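Hypothetical protein (Geobacillus stearothermophilus, PDB 1SFS) is of unknown function but belongs to the Rv2525c-like, glycoside hydrolase-like family and may be a bacterial lysozyme. Local coordinates at residues Val133-Tyr146 against Ala166-Gln180. Numbering follows the deposited sequence.
Sequences VDAAWIAAWVETLY and AYCEAVSRNNQVAVQ
Ala-135 and Ala-166 illustrate how small residues let two helices close up: their CA atoms lie 4.4 Å apart, and the axes of helices 135-145 and 166-173 come within 8.2 Å at a crossing angle of -61°. The methyl CB of Ala-135 rests 3.5 Å from the backbone O of Ala-166, while the extended chain of Glu-169 passes alongside it and brings CD equally near. In return, CB of Ala-166 packs 3.6 Å from the carbonyl carbon C of Asp-134. One turn on, Ile-138 is a knob in a hole formed by Ala-166, Tyr-167, Ala-170 and Val-177. Its two branches divide the work: CG2, anti to the backbone N, meets CB of Ala-170 at 4.0 Å, whereas CD1 packs against the backbone of Tyr-167, 3.6 Å from its N. The Ile-138 and Val-177 side chains cross at about a right angle. Val-142 continues the apolar seam more loosely, its CG1 4.3 Å from both Val-177 CA and Gln-180 CB.

No direct hydrogen bond joins the segments; one water accepts from Ala-135 N and donates to Glu-169 OE2, while Arg-173 grips OE1 side-on through NE and NH2. Were Glu-169 an alanine, the water would probably lose this acceptor and the Arg-173 guanidinium its carboxylate partner, leaving it free to turn.

Helix 135-145 packs against the end of helix 163-173 and short helix 176-180 outside the sheet: Trp-137 and Trp-141 touch strand 122-126, Tyr-167 strand 151-156, and helix 98-114 flanks helix 135-145.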
loop_
_atom_site.group_PDB
_atom_site.type_symbol
_atom_site.label_atom_id
_atom_site.label_comp_id
_atom_site.label_asym_id
_atom_site.label_seq_id
_atom_site.Cartn_x
_atom_site.Cartn_y
_atom_site.Cartn_z
ATOM N N VAL A 133 1.767 -16.887 3.605
ATOM C CA VAL A 133 0.529 -16.305 3.086
ATOM C C VAL A 133 -0.355 -17.429 2.591
ATOM O O VAL A 133 0.152 -18.331 1.888
ATOM C CB VAL A 133 0.728 -15.365 1.859
ATOM C CG1 VAL A 133 -0.559 -14.573 1.605
ATOM C CG2 VAL A 133 1.874 -14.462 1.995
ATOM N N ASP A 134 -1.637 -17.366 2.900
ATOM C CA ASP A 134 -2.539 -18.331 2.302
ATOM C C ASP A 134 -3.796 -17.666 1.769
ATOM O O ASP A 134 -4.098 -16.477 2.046
ATOM C CB ASP A 134 -2.834 -19.507 3.230
ATOM C CG ASP A 134 -3.702 -19.243 4.411
ATOM O OD1 ASP A 134 -3.838 -20.212 5.237
ATOM O OD2 ASP A 134 -4.290 -18.169 4.591
ATOM N N ALA A 135 -4.511 -18.392 0.939
ATOM C CA ALA A 135 -5.684 -17.878 0.286
ATOM C C ALA A 135 -6.761 -17.494 1.261
ATOM O O ALA A 135 -7.503 -16.531 0.962
ATOM C CB ALA A 135 -6.191 -18.945 -0.677
ATOM N N ALA A 136 -6.909 -18.185 2.361
ATOM C CA ALA A 136 -7.954 -17.850 3.328
ATOM C C ALA A 136 -7.739 -16.481 3.940
ATOM O O ALA A 136 -8.707 -15.773 4.203
ATOM C CB ALA A 136 -8.061 -18.936 4.414
ATOM N N TRP A 137 -6.501 -16.125 4.230
ATOM C CA TRP A 137 -6.236 -14.801 4.804
ATOM C C TRP A 137 -6.638 -13.702 3.829
ATOM O O TRP A 137 -7.261 -12.715 4.199
ATOM C CB TRP A 137 -4.750 -14.694 5.180
ATOM C CG TRP A 137 -4.389 -13.503 5.989
ATOM C CD1 TRP A 137 -4.168 -13.548 7.359
ATOM C CD2 TRP A 137 -4.185 -12.160 5.590
ATOM N NE1 TRP A 137 -3.837 -12.298 7.811
ATOM C CE2 TRP A 137 -3.847 -11.432 6.765
ATOM C CE3 TRP A 137 -4.241 -11.447 4.406
ATOM C CZ2 TRP A 137 -3.580 -10.054 6.750
ATOM C CZ3 TRP A 137 -3.990 -10.085 4.393
ATOM C CH2 TRP A 137 -3.679 -9.423 5.566
ATOM N N ILE A 138 -6.244 -13.871 2.564
ATOM C CA ILE A 138 -6.579 -12.900 1.524
ATOM C C ILE A 138 -8.087 -12.779 1.388
ATOM O O ILE A 138 -8.624 -11.659 1.302
ATOM C CB ILE A 138 -5.905 -13.244 0.215
ATOM C CG1 ILE A 138 -4.397 -13.136 0.328
ATOM C CG2 ILE A 138 -6.435 -12.369 -0.921
ATOM C CD1 ILE A 138 -3.603 -13.514 -0.878
ATOM N N ALA A 139 -8.795 -13.896 1.356
ATOM C CA ALA A 139 -10.247 -13.864 1.317
ATOM C C ALA A 139 -10.811 -13.074 2.477
ATOM O O ALA A 139 -11.726 -12.263 2.279
ATOM C CB ALA A 139 -10.808 -15.299 1.348
ATOM N N ALA A 140 -10.320 -13.322 3.695
ATOM C CA ALA A 140 -10.846 -12.607 4.850
ATOM C C ALA A 140 -10.570 -11.124 4.762
ATOM O O ALA A 140 -11.410 -10.307 5.166
ATOM C CB ALA A 140 -10.236 -13.184 6.131
ATOM N N TRP A 141 -9.387 -10.746 4.318
ATOM C CA TRP A 141 -9.078 -9.306 4.163
ATOM C C TRP A 141 -10.080 -8.642 3.272
ATOM O O TRP A 141 -10.683 -7.613 3.587
ATOM C CB TRP A 141 -7.618 -9.204 3.695
ATOM C CG TRP A 141 -7.180 -7.775 3.426
ATOM C CD1 TRP A 141 -7.069 -7.198 2.224
ATOM C CD2 TRP A 141 -6.757 -6.818 4.397
ATOM N NE1 TRP A 141 -6.644 -5.885 2.355
ATOM C CE2 TRP A 141 -6.435 -5.646 3.664
ATOM C CE3 TRP A 141 -6.596 -6.822 5.780
ATOM C CZ2 TRP A 141 -5.991 -4.488 4.313
ATOM C CZ3 TRP A 141 -6.146 -5.669 6.384
ATOM C CH2 TRP A 141 -5.848 -4.529 5.645
ATOM N N VAL A 142 -10.293 -9.249 2.089
ATOM C CA VAL A 142 -11.232 -8.703 1.123
ATOM C C VAL A 142 -12.650 -8.696 1.652
ATOM O O VAL A 142 -13.375 -7.682 1.594
ATOM C CB VAL A 142 -11.121 -9.515 -0.186
ATOM C CG1 VAL A 142 -12.250 -9.186 -1.150
ATOM C CG2 VAL A 142 -9.765 -9.265 -0.833
ATOM N N GLU A 143 -13.165 -9.820 2.167
ATOM C CA GLU A 143 -14.580 -9.951 2.534
ATOM C C GLU A 143 -14.884 -9.118 3.755
ATOM O O GLU A 143 -16.001 -8.564 3.886
ATOM C CB GLU A 143 -14.979 -11.408 2.757
ATOM C CG GLU A 143 -14.879 -12.331 1.570
ATOM C CD GLU A 143 -15.231 -13.780 1.872
ATOM O OE1 GLU A 143 -14.392 -14.624 1.592
ATOM O OE2 GLU A 143 -16.443 -13.977 2.247
ATOM N N THR A 144 -13.955 -9.008 4.698
ATOM C CA THR A 144 -14.215 -8.258 5.889
ATOM C C THR A 144 -14.287 -6.771 5.608
ATOM O O THR A 144 -15.070 -6.024 6.226
ATOM C CB THR A 144 -13.143 -8.560 6.955
ATOM O OG1 THR A 144 -13.108 -9.963 7.181
ATOM C CG2 THR A 144 -13.430 -7.895 8.312
ATOM N N LEU A 145 -13.477 -6.310 4.647
ATOM C CA LEU A 145 -13.484 -4.895 4.305
ATOM C C LEU A 145 -14.791 -4.491 3.625
ATOM O O LEU A 145 -15.242 -3.374 3.843
ATOM C CB LEU A 145 -12.290 -4.518 3.437
ATOM C CG LEU A 145 -10.998 -4.303 4.245
ATOM C CD1 LEU A 145 -9.902 -3.643 3.398
ATOM C CD2 LEU A 145 -11.243 -3.467 5.418
ATOM N N TYR A 146 -15.378 -5.328 2.799
ATOM C CA TYR A 146 -16.494 -4.882 1.921
ATOM C C TYR A 146 -17.579 -4.106 2.654
ATOM O O TYR A 146 -17.899 -3.008 2.182
ATOM C CB TYR A 146 -17.105 -6.050 1.162
ATOM C CG TYR A 146 -18.060 -5.561 0.094
ATOM C CD1 TYR A 146 -17.643 -5.123 -1.154
ATOM C CD2 TYR A 146 -19.411 -5.539 0.384
ATOM C CE1 TYR A 146 -18.529 -4.663 -2.113
ATOM C CE2 TYR A 146 -20.305 -5.107 -0.569
ATOM C CZ TYR A 146 -19.856 -4.675 -1.816
ATOM O OH TYR A 146 -20.813 -4.278 -2.695
ATOM N N ALA A 166 -1.256 -17.745 -3.453
ATOM C CA ALA A 166 -2.356 -17.536 -2.535
ATOM C C ALA A 166 -3.429 -16.637 -3.135
ATOM O O ALA A 166 -4.622 -16.889 -3.020
ATOM C CB ALA A 166 -1.823 -16.964 -1.220
ATOM N N TYR A 167 -2.977 -15.540 -3.764
ATOM C CA TYR A 167 -3.864 -14.621 -4.401
ATOM C C TYR A 167 -4.636 -15.290 -5.515
ATOM O O TYR A 167 -5.851 -15.148 -5.632
ATOM C CB TYR A 167 -3.052 -13.375 -4.918
ATOM C CG TYR A 167 -3.908 -12.453 -5.728
ATOM C CD1 TYR A 167 -4.765 -11.517 -5.133
ATOM C CD2 TYR A 167 -3.895 -12.546 -7.113
ATOM C CE1 TYR A 167 -5.562 -10.701 -5.928
ATOM C CE2 TYR A 167 -4.716 -11.759 -7.884
ATOM C CZ TYR A 167 -5.540 -10.829 -7.294
ATOM O OH TYR A 167 -6.398 -10.045 -8.042
ATOM N N CYS A 168 -3.934 -16.028 -6.386
ATOM C CA CYS A 168 -4.630 -16.654 -7.533
ATOM C C CYS A 168 -5.602 -17.730 -7.044
ATOM O O CYS A 168 -6.692 -17.853 -7.638
ATOM C CB CYS A 168 -3.675 -17.142 -8.557
ATOM S SG CYS A 168 -2.804 -15.763 -9.418
ATOM N N GLU A 169 -5.281 -18.474 -5.983
ATOM C CA GLU A 169 -6.243 -19.412 -5.435
ATOM C C GLU A 169 -7.438 -18.658 -4.899
ATOM O O GLU A 169 -8.605 -19.052 -5.121
ATOM C CB GLU A 169 -5.599 -20.259 -4.352
ATOM C CG GLU A 169 -6.590 -21.097 -3.592
ATOM C CD GLU A 169 -6.040 -21.938 -2.472
ATOM O OE1 GLU A 169 -6.896 -22.533 -1.724
ATOM O OE2 GLU A 169 -4.803 -22.066 -2.363
ATOM N N ALA A 170 -7.215 -17.561 -4.178
ATOM C CA ALA A 170 -8.340 -16.791 -3.648
ATOM C C ALA A 170 -9.247 -16.301 -4.751
ATOM O O ALA A 170 -10.481 -16.326 -4.634
ATOM C CB ALA A 170 -7.819 -15.644 -2.800
ATOM N N VAL A 171 -8.696 -15.812 -5.846
ATOM C CA VAL A 171 -9.473 -15.353 -7.000
ATOM C C VAL A 171 -10.267 -16.487 -7.619
ATOM O O VAL A 171 -11.425 -16.297 -7.989
ATOM C CB VAL A 171 -8.566 -14.707 -8.047
ATOM C CG1 VAL A 171 -9.302 -14.455 -9.359
ATOM C CG2 VAL A 171 -7.960 -13.419 -7.525
ATOM N N SER A 172 -9.678 -17.647 -7.761
ATOM C CA SER A 172 -10.418 -18.780 -8.307
ATOM C C SER A 172 -11.600 -19.108 -7.412
ATOM O O SER A 172 -12.721 -19.379 -7.886
ATOM C CB SER A 172 -9.433 -19.924 -8.447
ATOM O OG SER A 172 -10.092 -21.136 -8.734
ATOM N N ARG A 173 -11.412 -19.091 -6.108
ATOM C CA ARG A 173 -12.464 -19.432 -5.175
ATOM C C ARG A 173 -13.571 -18.375 -5.107
ATOM O O ARG A 173 -14.722 -18.694 -4.829
ATOM C CB ARG A 173 -11.899 -19.656 -3.788
ATOM C CG ARG A 173 -10.992 -20.876 -3.648
ATOM C CD ARG A 173 -10.399 -20.881 -2.246
ATOM N NE ARG A 173 -9.659 -22.069 -1.865
ATOM C CZ ARG A 173 -10.195 -23.161 -1.340
ATOM N NH1 ARG A 173 -11.501 -23.268 -1.108
ATOM N NH2 ARG A 173 -9.360 -24.110 -1.047
ATOM N N ASN A 174 -13.228 -17.122 -5.382
ATOM C CA ASN A 174 -14.171 -16.021 -5.329
ATOM C C ASN A 174 -13.675 -14.921 -6.245
ATOM O O ASN A 174 -12.737 -14.178 -5.865
ATOM C CB ASN A 174 -14.364 -15.517 -3.921
ATOM C CG ASN A 174 -15.344 -14.335 -3.823
ATOM O OD1 ASN A 174 -16.011 -13.986 -4.822
ATOM N ND2 ASN A 174 -15.438 -13.752 -2.679
ATOM N N ASN A 175 -14.292 -14.754 -7.399
ATOM C CA ASN A 175 -13.810 -13.785 -8.329
ATOM C C ASN A 175 -13.828 -12.364 -7.793
ATOM O O ASN A 175 -13.130 -11.519 -8.301
ATOM C CB ASN A 175 -14.636 -13.891 -9.625
ATOM C CG ASN A 175 -14.028 -12.947 -10.649
ATOM O OD1 ASN A 175 -12.887 -13.222 -11.088
ATOM N ND2 ASN A 175 -14.819 -11.953 -10.959
ATOM N N GLN A 176 -14.647 -12.072 -6.775
ATOM C CA GLN A 176 -14.624 -10.733 -6.168
ATOM C C GLN A 176 -13.273 -10.346 -5.603
ATOM O O GLN A 176 -13.013 -9.146 -5.439
ATOM C CB GLN A 176 -15.680 -10.625 -5.066
ATOM C CG GLN A 176 -17.050 -10.599 -5.710
ATOM C CD GLN A 176 -17.314 -9.324 -6.453
ATOM O OE1 GLN A 176 -16.821 -8.232 -6.195
ATOM N NE2 GLN A 176 -18.132 -9.477 -7.475
ATOM N N VAL A 177 -12.396 -11.291 -5.297
ATOM C CA VAL A 177 -11.045 -10.914 -4.869
ATOM C C VAL A 177 -10.394 -10.105 -5.965
ATOM O O VAL A 177 -9.722 -9.084 -5.701
ATOM C CB VAL A 177 -10.258 -12.166 -4.442
ATOM C CG1 VAL A 177 -8.798 -11.814 -4.216
ATOM C CG2 VAL A 177 -10.895 -12.820 -3.225
ATOM N N ALA A 178 -10.515 -10.531 -7.220
ATOM C CA ALA A 178 -9.913 -9.835 -8.340
ATOM C C ALA A 178 -10.653 -8.549 -8.638
ATOM O O ALA A 178 -10.031 -7.586 -9.105
ATOM C CB ALA A 178 -9.881 -10.699 -9.566
ATOM N N VAL A 179 -11.973 -8.492 -8.450
ATOM C CA VAL A 179 -12.732 -7.291 -8.705
ATOM C C VAL A 179 -12.369 -6.214 -7.692
ATOM O O VAL A 179 -12.141 -5.054 -8.034
ATOM C CB VAL A 179 -14.242 -7.586 -8.688
ATOM C CG1 VAL A 179 -15.051 -6.310 -8.874
ATOM C CG2 VAL A 179 -14.598 -8.613 -9.765
ATOM N N GLN A 180 -12.387 -6.570 -6.432
ATOM C CA GLN A 180 -12.263 -5.593 -5.338
ATOM C C GLN A 180 -10.839 -5.262 -5.011
ATOM O O GLN A 180 -10.531 -4.113 -4.674
ATOM C CB GLN A 180 -12.969 -6.102 -4.066
ATOM C CG GLN A 180 -14.480 -6.397 -4.231
ATOM C CD GLN A 180 -15.335 -5.261 -4.674
ATOM O OE1 GLN A 180 -15.071 -4.145 -4.261
ATOM N NE2 GLN A 180 -16.367 -5.531 -5.435
HETATM O O HOH W 1 -3.233 -20.816 -0.138
HETATM O O HOH W 2 -13.157 -14.216 -0.978
#